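Local structure of putative branched-chain amino acid ABC transporter, periplasmic branched-chain amino acid-binding protein (4RU0) at residues A104-Y109 and D127-I132; A141-V146 and L424-A429; I183-H188 and W237-T242; F298-R303 and L378-N383. The protein probably captures branched-chain amino acids or related small solutes in the periplasm and delivers them to an ABC transporter for uptake. One frame throughout, in Å; residues are numbered along the deposited sequence.

Contact 1: A104-Y109 and D127-I132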
# COMPACT_ATOMS: atom_id res chain seq x y z
N ALA A 104 13.69 -20.46 -14.03
CA ALA A 104 12.36 -20.06 -13.57
C ALA A 104 12.05 -18.61 -13.92
O ALA A 104 12.79 -17.71 -13.54
CB ALA A 104 12.23 -20.28 -12.08
N PRO A 105 10.94 -18.38 -14.65
CA PRO A 105 10.56 -17.05 -15.17
C PRO A 105 9.84 -16.15 -14.15
O PRO A 105 9.33 -16.62 -13.14
CB PRO A 105 9.62 -17.40 -16.32
CG PRO A 105 8.97 -18.67 -15.88
CD PRO A 105 10.00 -19.43 -15.08
N VAL A 106 9.80 -14.85 -14.45
CA VAL A 106 9.12 -13.87 -13.61
C VAL A 106 7.70 -13.63 -14.11
O VAL A 106 7.48 -13.46 -15.30
CB VAL A 106 9.89 -12.52 -13.59
CG1 VAL A 106 9.07 -11.43 -12.88
CG2 VAL A 106 11.25 -12.68 -12.94
N ALA A 107 6.74 -13.64 -13.19
CA ALA A 107 5.36 -13.33 -13.56
C ALA A 107 5.01 -11.89 -13.19
O ALA A 107 4.42 -11.16 -13.99
CB ALA A 107 4.40 -14.29 -12.88
N VAL A 108 5.39 -11.49 -11.98
CA VAL A 108 5.13 -10.15 -11.48
C VAL A 108 6.34 -9.66 -10.70
O VAL A 108 7.11 -10.46 -10.16
CB VAL A 108 3.89 -10.11 -10.56
CG1 VAL A 108 2.61 -10.30 -11.37
CG2 VAL A 108 4.00 -11.15 -9.48
N TYR A 109 6.52 -8.34 -10.64
CA TYR A 109 7.66 -7.78 -9.95
C TYR A 109 7.27 -6.67 -8.96
O TYR A 109 6.53 -5.74 -9.31
CB TYR A 109 8.68 -7.24 -10.96
CG TYR A 109 9.99 -6.86 -10.32
CD1 TYR A 109 11.00 -7.80 -10.15
CD2 TYR A 109 10.22 -5.56 -9.86
CE1 TYR A 109 12.20 -7.46 -9.55
CE2 TYR A 109 11.41 -5.22 -9.26
CZ TYR A 109 12.40 -6.17 -9.11
OH TYR A 109 13.59 -5.83 -8.51
N ASP A 127 9.85 -4.40 -21.31
CA ASP A 127 10.22 -5.78 -21.01
C ASP A 127 8.99 -6.65 -20.76
O ASP A 127 9.11 -7.84 -20.51
CB ASP A 127 11.14 -5.86 -19.78
CG ASP A 127 12.41 -5.04 -19.95
OD1 ASP A 127 12.76 -4.69 -21.10
OD2 ASP A 127 13.07 -4.76 -18.93
N LYS A 128 7.82 -6.03 -20.83
CA LYS A 128 6.55 -6.69 -20.52
C LYS A 128 6.58 -7.40 -19.16
O LYS A 128 6.24 -8.58 -19.04
CB LYS A 128 6.18 -7.66 -21.65
CG LYS A 128 5.93 -6.94 -22.98
CD LYS A 128 5.61 -7.90 -24.11
CE LYS A 128 5.27 -7.13 -25.38
NZ LYS A 128 5.00 -8.05 -26.52
N ILE A 129 6.98 -6.65 -18.14
CA ILE A 129 6.98 -7.15 -16.77
C ILE A 129 6.14 -6.24 -15.87
O ILE A 129 6.45 -5.06 -15.69
CB ILE A 129 8.40 -7.25 -16.21
CG1 ILE A 129 9.22 -8.23 -17.06
CG2 ILE A 129 8.37 -7.70 -14.76
CD1 ILE A 129 10.54 -8.61 -16.45
N PRO A 130 5.07 -6.80 -15.29
CA PRO A 130 4.17 -6.01 -14.44
C PRO A 130 4.86 -5.54 -13.17
O PRO A 130 5.43 -6.35 -12.45
CB PRO A 130 3.04 -7.00 -14.11
CG PRO A 130 3.23 -8.17 -15.02
CD PRO A 130 4.69 -8.21 -15.35
N LEU A 131 4.82 -4.23 -12.93
CA LEU A 131 5.30 -3.69 -11.67
C LEU A 131 4.14 -3.58 -10.71
O LEU A 131 3.13 -2.96 -11.03
CB LEU A 131 5.96 -2.32 -11.86
CG LEU A 131 7.27 -2.26 -12.63
CD1 LEU A 131 7.86 -0.85 -12.56
CD2 LEU A 131 8.28 -3.30 -12.16
N ILE A 132 4.28 -4.19 -9.54
CA ILE A 132 3.29 -4.03 -8.49
C ILE A 132 3.82 -3.10 -7.42
O ILE A 132 4.87 -3.35 -6.83
CB ILE A 132 2.91 -5.38 -7.85
CG1 ILE A 132 2.23 -6.29 -8.88
CG2 ILE A 132 2.00 -5.17 -6.67
CD1 ILE A 132 2.00 -7.71 -8.37
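Tyr109 CG is anti to its backbone N (chi1 -170°) and Leu131 CG anti to its carbonyl carbon (chi1 -68°); the side chains lie side by side, pointing the same way, and Tyr109 CD2 is 3.8 Å from Leu131 CD2. At the base of the tyrosine, CB also meets Ile129 CG2 at 3.8 Å. On the Val108 side, Ile132 reaches across obliquely with its delta methyl, and Ile132 CD1 comes within 3.8 Å of Val108 CB. Apolar residues suit this place because every touching residue is buried.

The backbone of Tyr109 grips the residues that flank Leu131. Tyr109 N donates to Pro130 O (2.9 Å), and Ile132 N returns a nearly straight bond to Tyr109 O (2.7 Å, 173° at the hydrogen). Pro130 has no N-H to offer Ala107 O, and its ring carbon CD rests against that oxygen instead, at 3.3 Å.

The two segments are joined by helix 114-126, an outline that recalls a beta-alpha-beta unit, although segment 104-109 is not a regular strand and a single bridge, Tyr109 with Leu131, joins the two. Lys128, with positive phi, ends that helix in a Schellman motif and turns the chain toward strand 131-132. Leu131 packs back on Leu120 and Ala124 of the same helix and bonds through its backbone to Tyr149 and Phe151. Tyr109 meets the Tyr94 ring edge-to-face, Leu362 of helix 355-363 touches Val108 and Pro130, and strand 34-40 borders segment 104-109.

Contact 2: A141-V146 and L424-A429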
# COMPACT_ATOMS: atom_id res chain seq x y z
N ALA A 141 -1.47 5.41 -12.97
CA ALA A 141 -1.31 4.05 -13.47
C ALA A 141 -2.53 3.20 -13.11
O ALA A 141 -2.58 2.01 -13.42
CB ALA A 141 -0.04 3.42 -12.93
N THR A 142 -3.52 3.82 -12.47
CA THR A 142 -4.82 3.19 -12.29
C THR A 142 -5.40 2.87 -13.67
O THR A 142 -6.02 1.82 -13.87
CB THR A 142 -5.79 4.09 -11.51
OG1 THR A 142 -5.22 4.42 -10.23
CG2 THR A 142 -7.11 3.37 -11.28
N ASP A 143 -5.20 3.79 -14.61
CA ASP A 143 -5.65 3.61 -15.99
C ASP A 143 -4.67 2.71 -16.74
O ASP A 143 -3.70 3.18 -17.33
CB ASP A 143 -5.78 4.97 -16.69
CG ASP A 143 -6.50 4.88 -18.04
OD1 ASP A 143 -6.66 3.76 -18.58
OD2 ASP A 143 -6.92 5.94 -18.55
N GLY A 144 -4.95 1.41 -16.74
CA GLY A 144 -4.09 0.46 -17.40
C GLY A 144 -4.09 0.53 -18.92
O GLY A 144 -3.35 -0.21 -19.57
N THR A 145 -4.91 1.40 -19.50
CA THR A 145 -4.87 1.58 -20.95
C THR A 145 -3.65 2.41 -21.32
O THR A 145 -3.19 2.38 -22.46
CB THR A 145 -6.14 2.27 -21.50
OG1 THR A 145 -6.21 3.63 -21.04
CG2 THR A 145 -7.39 1.51 -21.10
N VAL A 146 -3.15 3.17 -20.35
CA VAL A 146 -1.96 3.99 -20.55
C VAL A 146 -0.76 3.34 -19.86
O VAL A 146 0.38 3.50 -20.29
CB VAL A 146 -2.18 5.42 -20.05
CG1 VAL A 146 -0.90 6.24 -20.10
CG2 VAL A 146 -3.27 6.10 -20.87
N LEU A 424 -10.37 12.76 -12.72
CA LEU A 424 -9.02 13.23 -12.41
C LEU A 424 -7.98 12.23 -12.89
O LEU A 424 -6.93 12.61 -13.41
CB LEU A 424 -8.85 13.46 -10.90
CG LEU A 424 -9.64 14.62 -10.31
CD1 LEU A 424 -9.30 14.78 -8.84
CD2 LEU A 424 -9.33 15.89 -11.08
N ILE A 425 -8.28 10.96 -12.69
CA ILE A 425 -7.39 9.90 -13.13
C ILE A 425 -7.31 9.86 -14.66
O ILE A 425 -6.21 9.85 -15.22
CB ILE A 425 -7.83 8.54 -12.58
CG1 ILE A 425 -7.50 8.46 -11.09
CG2 ILE A 425 -7.18 7.40 -13.37
CD1 ILE A 425 -7.68 7.10 -10.50
N ASP A 426 -8.46 9.83 -15.32
CA ASP A 426 -8.50 9.83 -16.78
C ASP A 426 -7.69 10.99 -17.36
O ASP A 426 -6.91 10.81 -18.29
CB ASP A 426 -9.94 9.89 -17.30
CG ASP A 426 -10.69 8.58 -17.11
OD1 ASP A 426 -10.03 7.52 -16.98
OD2 ASP A 426 -11.94 8.61 -17.09
N GLU A 427 -7.88 12.17 -16.78
CA GLU A 427 -7.16 13.36 -17.22
C GLU A 427 -5.65 13.21 -17.08
O GLU A 427 -4.89 13.48 -18.01
CB GLU A 427 -7.62 14.59 -16.43
CG GLU A 427 -6.80 15.84 -16.73
CD GLU A 427 -6.55 16.69 -15.51
OE1 GLU A 427 -7.53 17.14 -14.87
OE2 GLU A 427 -5.36 16.91 -15.17
N LYS A 428 -5.22 12.78 -15.90
CA LYS A 428 -3.80 12.66 -15.59
C LYS A 428 -3.12 11.62 -16.48
O LYS A 428 -2.03 11.85 -17.00
CB LYS A 428 -3.63 12.31 -14.11
CG LYS A 428 -2.22 12.49 -13.57
CD LYS A 428 -2.24 12.52 -12.04
CE LYS A 428 -0.86 12.80 -11.46
NZ LYS A 428 -0.95 13.06 -9.99
N ALA A 429 -3.78 10.48 -16.68
CA ALA A 429 -3.24 9.41 -17.52
C ALA A 429 -3.18 9.82 -18.99
O ALA A 429 -2.32 9.35 -19.73
CB ALA A 429 -4.07 8.15 -17.37
O HOH W 1 -7.34 8.90 -19.80
O HOH W 2 -9.52 5.99 -19.51
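An Asx turn headed by Asp143, in the loop between strands 131-132 and 150-151, meets helix 418-435 at Asp426 and Ala429. Asp143 CB rests on Ala429 CB at 3.7 Å, where the small alanine lets loop and helix come close. Asp143 OD1 accepts from Thr145 N (3.1 Å) and from the Thr145 hydroxyl, both on the same face of the carboxylate. The other oxygen, Asp143 OD2, stands 3.8 Å from Asp426 OD1, like charges. Two waters donate to OD2; one also donates to Asp426 O and the other to Asp426 OD1. The waters and a salt bridge from Arg422 NE to Asp426 OD1 probably ease the repulsion.

On the flanks, methyl groups do the touching: Ile425 CD1 lies 3.7 Å from Thr142 CB, the side chains crossing at about a right angle while the Thr142 hydroxyl bonds to Thr139 O, and Val146 sets CG1 3.4 Å from Ala429 O and CG2 4.1 Å from Ala429 CB. An alanine for Asp143 would probably leave Thr145 N and its hydroxyl without their acceptor and the waters without a shared anchor. A side-chain oxygen that accepts from the backbone N two residues on is the mark of the Asx turn.

Contact 3: I183-H188 and W237-T242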
# COMPACT_ATOMS: atom_id res chain seq x y z
N ILE A 183 -11.13 20.64 7.46
CA ILE A 183 -10.24 19.51 7.40
C ILE A 183 -8.87 19.99 6.94
O ILE A 183 -8.73 20.47 5.82
CB ILE A 183 -10.77 18.42 6.45
CG1 ILE A 183 -12.14 17.93 6.93
CG2 ILE A 183 -9.78 17.26 6.35
CD1 ILE A 183 -12.76 16.89 6.04
N ALA A 184 -7.88 19.87 7.81
CA ALA A 184 -6.53 20.31 7.48
C ALA A 184 -5.67 19.12 7.08
O ALA A 184 -5.64 18.10 7.76
CB ALA A 184 -5.90 21.06 8.66
N THR A 185 -4.96 19.26 5.96
CA THR A 185 -4.02 18.25 5.54
C THR A 185 -2.60 18.75 5.77
O THR A 185 -2.17 19.75 5.17
CB THR A 185 -4.22 17.85 4.06
OG1 THR A 185 -5.51 17.27 3.89
CG2 THR A 185 -3.17 16.83 3.63
N LEU A 186 -1.90 18.08 6.68
CA LEU A 186 -0.50 18.37 6.97
C LEU A 186 0.38 17.38 6.21
O LEU A 186 0.46 16.21 6.57
CB LEU A 186 -0.24 18.27 8.47
CG LEU A 186 1.13 18.75 8.95
CD1 LEU A 186 1.27 20.23 8.66
CD2 LEU A 186 1.31 18.48 10.43
N TYR A 187 1.04 17.85 5.15
CA TYR A 187 1.73 16.92 4.25
C TYR A 187 3.21 17.23 4.08
O TYR A 187 3.62 18.39 3.95
CB TYR A 187 1.06 16.89 2.88
CG TYR A 187 1.15 18.18 2.09
CD1 TYR A 187 2.21 18.41 1.21
CD2 TYR A 187 0.18 19.17 2.21
CE1 TYR A 187 2.30 19.59 0.49
CE2 TYR A 187 0.26 20.36 1.49
CZ TYR A 187 1.33 20.56 0.63
OH TYR A 187 1.42 21.72 -0.09
N HIS A 188 4.01 16.16 4.08
CA HIS A 188 5.41 16.21 3.71
C HIS A 188 5.51 16.85 2.33
O HIS A 188 4.84 16.41 1.40
CB HIS A 188 6.00 14.80 3.71
CG HIS A 188 7.49 14.76 3.52
ND1 HIS A 188 8.07 14.49 2.31
CD2 HIS A 188 8.50 14.93 4.40
CE1 HIS A 188 9.39 14.51 2.44
NE2 HIS A 188 9.67 14.78 3.71
N TRP A 237 -10.66 18.06 11.89
CA TRP A 237 -9.80 16.90 11.66
C TRP A 237 -8.47 17.29 11.02
O TRP A 237 -8.39 18.26 10.26
CB TRP A 237 -10.51 15.88 10.76
CG TRP A 237 -11.75 15.32 11.37
CD1 TRP A 237 -13.02 15.82 11.25
CD2 TRP A 237 -11.85 14.16 12.21
NE1 TRP A 237 -13.90 15.04 11.96
CE2 TRP A 237 -13.21 14.02 12.56
CE3 TRP A 237 -10.93 13.23 12.69
CZ2 TRP A 237 -13.67 12.98 13.37
CZ3 TRP A 237 -11.38 12.19 13.51
CH2 TRP A 237 -12.75 12.08 13.84
N VAL A 238 -7.42 16.54 11.35
CA VAL A 238 -6.16 16.66 10.63
C VAL A 238 -5.83 15.37 9.90
O VAL A 238 -5.73 14.29 10.50
CB VAL A 238 -4.99 17.03 11.57
CG1 VAL A 238 -3.67 16.96 10.81
CG2 VAL A 238 -5.20 18.43 12.14
N PHE A 239 -5.68 15.48 8.58
CA PHE A 239 -5.22 14.40 7.73
C PHE A 239 -3.69 14.47 7.70
O PHE A 239 -3.11 15.36 7.07
CB PHE A 239 -5.81 14.56 6.32
CG PHE A 239 -5.61 13.36 5.42
CD1 PHE A 239 -5.17 12.14 5.92
CD2 PHE A 239 -5.88 13.46 4.06
CE1 PHE A 239 -4.98 11.05 5.08
CE2 PHE A 239 -5.70 12.37 3.22
CZ PHE A 239 -5.25 11.16 3.73
N LEU A 240 -3.03 13.56 8.41
CA LEU A 240 -1.59 13.64 8.58
C LEU A 240 -0.85 12.84 7.51
O LEU A 240 -0.80 11.61 7.56
CB LEU A 240 -1.19 13.14 9.96
CG LEU A 240 0.29 13.32 10.29
CD1 LEU A 240 0.64 14.80 10.28
CD2 LEU A 240 0.66 12.68 11.62
N ARG A 241 -0.20 13.54 6.60
CA ARG A 241 0.45 12.90 5.48
C ARG A 241 1.91 13.29 5.52
O ARG A 241 2.45 13.86 4.63
CB ARG A 241 -0.19 13.32 4.17
CG ARG A 241 -1.68 13.05 4.11
CD ARG A 241 -2.20 12.96 2.69
NE ARG A 241 -1.66 11.78 2.08
CZ ARG A 241 -0.84 11.76 1.05
NH1 ARG A 241 -0.39 10.61 0.61
NH2 ARG A 241 -0.49 12.87 0.45
N THR A 242 2.51 12.95 6.63
CA THR A 242 3.94 13.08 6.84
C THR A 242 4.60 11.73 6.57
O THR A 242 3.93 10.75 6.26
CB THR A 242 4.26 13.53 8.28
OG1 THR A 242 3.54 12.69 9.20
CG2 THR A 242 3.85 14.97 8.49
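Ile183 to Tyr187 pair one for one with Trp237 to Arg241, as neighbouring parallel strands in the mixed sheet of a Rossmann-like alpha/beta lobe. Their directions differ by only 19°, and five backbone bonds join them in the staggered parallel pattern. Ala184 N donates to Trp237 O (3.0 Å), and Ala184 O accepts from Phe239 N (2.7 Å). Leu186 N then donates to Phe239 O and Leu186 O accepts from Arg241 N, while His188 N closes the series on Arg241 O (2.8 Å). The intervening Ile183, Thr185 and Tyr187 turn their backbone groups the other way, to strand 210-216, which places strand 182-188 between two partners.

The polar side chains find their mates beyond the pair. Arg241 NE forms a salt bridge with Asp267 OD2, NH2 reaches Tyr192 O, and the guanidinium makes cation-pi contacts with Tyr192 and Phe157, which probably compensates the buried charge. His188 NE2 bonds to Asp218 OD1 and His188 ND1 to Ser190 OG, Trp237 NE1 to Glu172 and Thr242 OG1 to Thr247. Tyr192, which lines the pocket of the bound polyether, also holds Thr242 O through its hydroxyl; the His188 side chain lies about 5 Å from that ligand.

The leucine face is apolar: Leu186 CD2 touches Leu240 CD1 at 3.7 Å, side by side. The other mixes Ile183 and Phe239 with Thr185 and Arg241. Thr185 OG1 sits 3.7 Å from Phe239 CB. Arg241 CD lies 3.6 Å above the plane of the Phe239 ring, offset toward its rim; beyond it the chain bends at chi3 (68°), which places NE.

Contact 4: F298-R303 and L378-N383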
# COMPACT_ATOMS: atom_id res chain seq x y z
N PHE A 298 -5.78 -13.05 12.89
CA PHE A 298 -6.55 -13.37 11.70
C PHE A 298 -6.39 -14.86 11.39
O PHE A 298 -5.47 -15.50 11.89
CB PHE A 298 -6.10 -12.52 10.51
CG PHE A 298 -6.31 -11.05 10.72
CD1 PHE A 298 -7.53 -10.46 10.45
CD2 PHE A 298 -5.27 -10.25 11.18
CE1 PHE A 298 -7.72 -9.11 10.64
CE2 PHE A 298 -5.46 -8.89 11.38
CZ PHE A 298 -6.68 -8.32 11.10
N GLU A 299 -7.28 -15.39 10.56
CA GLU A 299 -7.26 -16.82 10.26
C GLU A 299 -5.93 -17.27 9.68
O GLU A 299 -5.35 -18.26 10.13
CB GLU A 299 -8.39 -17.18 9.29
CG GLU A 299 -8.45 -18.68 8.98
CD GLU A 299 -9.59 -19.05 8.06
OE1 GLU A 299 -10.20 -18.14 7.46
OE2 GLU A 299 -9.88 -20.26 7.94
N ILE A 300 -5.44 -16.54 8.67
CA ILE A 300 -4.19 -16.88 8.01
C ILE A 300 -3.02 -16.87 8.99
O ILE A 300 -2.12 -17.71 8.90
CB ILE A 300 -3.89 -15.90 6.83
CG1 ILE A 300 -2.59 -16.28 6.11
CG2 ILE A 300 -3.84 -14.46 7.30
CD1 ILE A 300 -2.64 -17.63 5.41
N HIS A 301 -3.05 -15.94 9.94
CA HIS A 301 -1.98 -15.79 10.93
C HIS A 301 -1.82 -17.04 11.80
O HIS A 301 -0.71 -17.39 12.20
CB HIS A 301 -2.25 -14.58 11.83
CG HIS A 301 -1.92 -13.27 11.18
ND1 HIS A 301 -0.74 -12.61 11.42
CD2 HIS A 301 -2.62 -12.51 10.32
CE1 HIS A 301 -0.72 -11.48 10.73
NE2 HIS A 301 -1.85 -11.40 10.05
N LYS A 302 -2.93 -17.70 12.09
CA LYS A 302 -2.89 -18.88 12.94
C LYS A 302 -2.38 -20.09 12.17
O LYS A 302 -1.72 -20.96 12.75
CB LYS A 302 -4.27 -19.15 13.54
CG LYS A 302 -4.61 -18.21 14.69
CD LYS A 302 -6.06 -18.31 15.10
CE LYS A 302 -6.30 -17.62 16.44
NZ LYS A 302 -5.81 -16.21 16.44
N ARG A 303 -2.66 -20.15 10.88
CA ARG A 303 -2.09 -21.19 10.02
C ARG A 303 -0.57 -21.04 9.97
O ARG A 303 0.16 -22.03 9.95
CB ARG A 303 -2.66 -21.13 8.61
CG ARG A 303 -4.17 -21.19 8.53
CD ARG A 303 -4.62 -21.21 7.08
NE ARG A 303 -6.06 -21.00 6.96
CZ ARG A 303 -6.72 -20.95 5.80
NH1 ARG A 303 -6.06 -21.09 4.66
NH2 ARG A 303 -8.03 -20.76 5.79
N LEU A 378 -9.84 -12.57 5.51
CA LEU A 378 -11.11 -11.86 5.60
C LEU A 378 -10.99 -10.48 6.25
O LEU A 378 -11.43 -9.48 5.67
CB LEU A 378 -12.14 -12.70 6.35
CG LEU A 378 -13.57 -12.20 6.20
CD1 LEU A 378 -13.93 -12.04 4.72
CD2 LEU A 378 -14.55 -13.13 6.89
N GLY A 379 -10.40 -10.41 7.43
CA GLY A 379 -10.23 -9.12 8.08
C GLY A 379 -8.97 -8.36 7.68
O GLY A 379 -8.81 -7.18 8.01
N LEU A 380 -8.08 -9.04 6.96
CA LEU A 380 -6.74 -8.52 6.70
C LEU A 380 -6.64 -7.79 5.35
O LEU A 380 -5.97 -6.77 5.24
CB LEU A 380 -5.73 -9.66 6.75
CG LEU A 380 -4.24 -9.30 6.67
CD1 LEU A 380 -3.90 -8.19 7.66
CD2 LEU A 380 -3.40 -10.54 6.94
N MSE A 381 -7.32 -8.32 4.34
CA MSE A 381 -7.26 -7.77 3.00
C MSE A 381 -8.66 -7.52 2.45
O MSE A 381 -9.57 -8.31 2.70
CB MSE A 381 -6.48 -8.71 2.08
CG MSE A 381 -6.45 -8.28 0.61
SE MSE A 381 -5.72 -9.68 -0.53
CE MSE A 381 -4.13 -10.06 0.52
N GLN A 382 -8.82 -6.43 1.71
CA GLN A 382 -10.12 -6.10 1.13
C GLN A 382 -10.40 -6.91 -0.13
O GLN A 382 -9.55 -7.67 -0.60
CB GLN A 382 -10.18 -4.60 0.81
CG GLN A 382 -9.19 -4.16 -0.26
CD GLN A 382 -9.03 -2.65 -0.32
OE1 GLN A 382 -9.73 -1.97 -1.07
NE2 GLN A 382 -8.11 -2.12 0.47
N ASN A 383 -11.61 -6.76 -0.67
CA ASN A 383 -11.94 -7.31 -1.98
C ASN A 383 -11.12 -6.64 -3.07
O ASN A 383 -10.75 -5.47 -2.97
CB ASN A 383 -13.43 -7.16 -2.28
CG ASN A 383 -14.30 -8.08 -1.44
OD1 ASN A 383 -13.87 -8.60 -0.41
ND2 ASN A 383 -15.54 -8.30 -1.89
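Phe298 offers one ring face to Leu380, whose CB stands over the centre, 4.2 Å from the centroid and 12° off the ring normal, in a CH-pi contact. Leu380 CD1 reaches the same face near Phe298 CE2, at 4.1 Å. The ring also runs up against the backbone: Phe298 CE1 is 3.3 Å from Gly379 C. Glycine suits that position because a beta carbon on it would collide with the ring. The other branch of the leucine turns to the helix, where Leu380 CD2 meets the edge of the His301 ring 3.6 Å from NE2, and Ile300 CG2 at 4.0 Å. Leu380 CG is anti to the backbone N (chi1 -173°), and chi2 (50°) sets CD1 toward the phenyl ring and CD2 toward the helix. An alanine in place of Phe298 would probably open a gap beside Gly379 and leave Leu380 freer to turn, its CB and CD1 having lost the ring face.

Around these groups, Phe298 sits at the N-cap position of helix 299-309, and its side chain also touches Pro293; the His301 ring meets Phe322 edge-to-face. Along the helix beside the contact, Arg303 NH2 pairs with Glu299 OE2 in a salt bridge (2.9 Å) and also donates to Asp374 O.

The loop 378-383 leads from helix 369-375 to strand 384-385. Ile300 joins Gly376 by a backbone bond, and helix 325-348 backs the contact, with Asn328 against both His301 and Leu380 and Ala335 against the selenomethionine Met381.

No two of the four contacts touch. Their centres lie between about 21 Å (contacts 1 and 2) and about 35 Å (contacts 1 and 3) apart, the latter pair on opposite sides of the chain's centre. Contact 1 closes first along the chain; contacts 3 and 4 then follow one another between the two segments of contact 2. Strand 131-132 of contact 1 pairs with strand 150-151, and the loop between them supplies one side of contact 2. Helix 418-435, near the end of the chain, returns there to an early loop, tying distant parts of the binding-protein fold together. Contact 3 belongs instead to the seven-stranded sheet, and contact 4 lies at the start of helix 299-309.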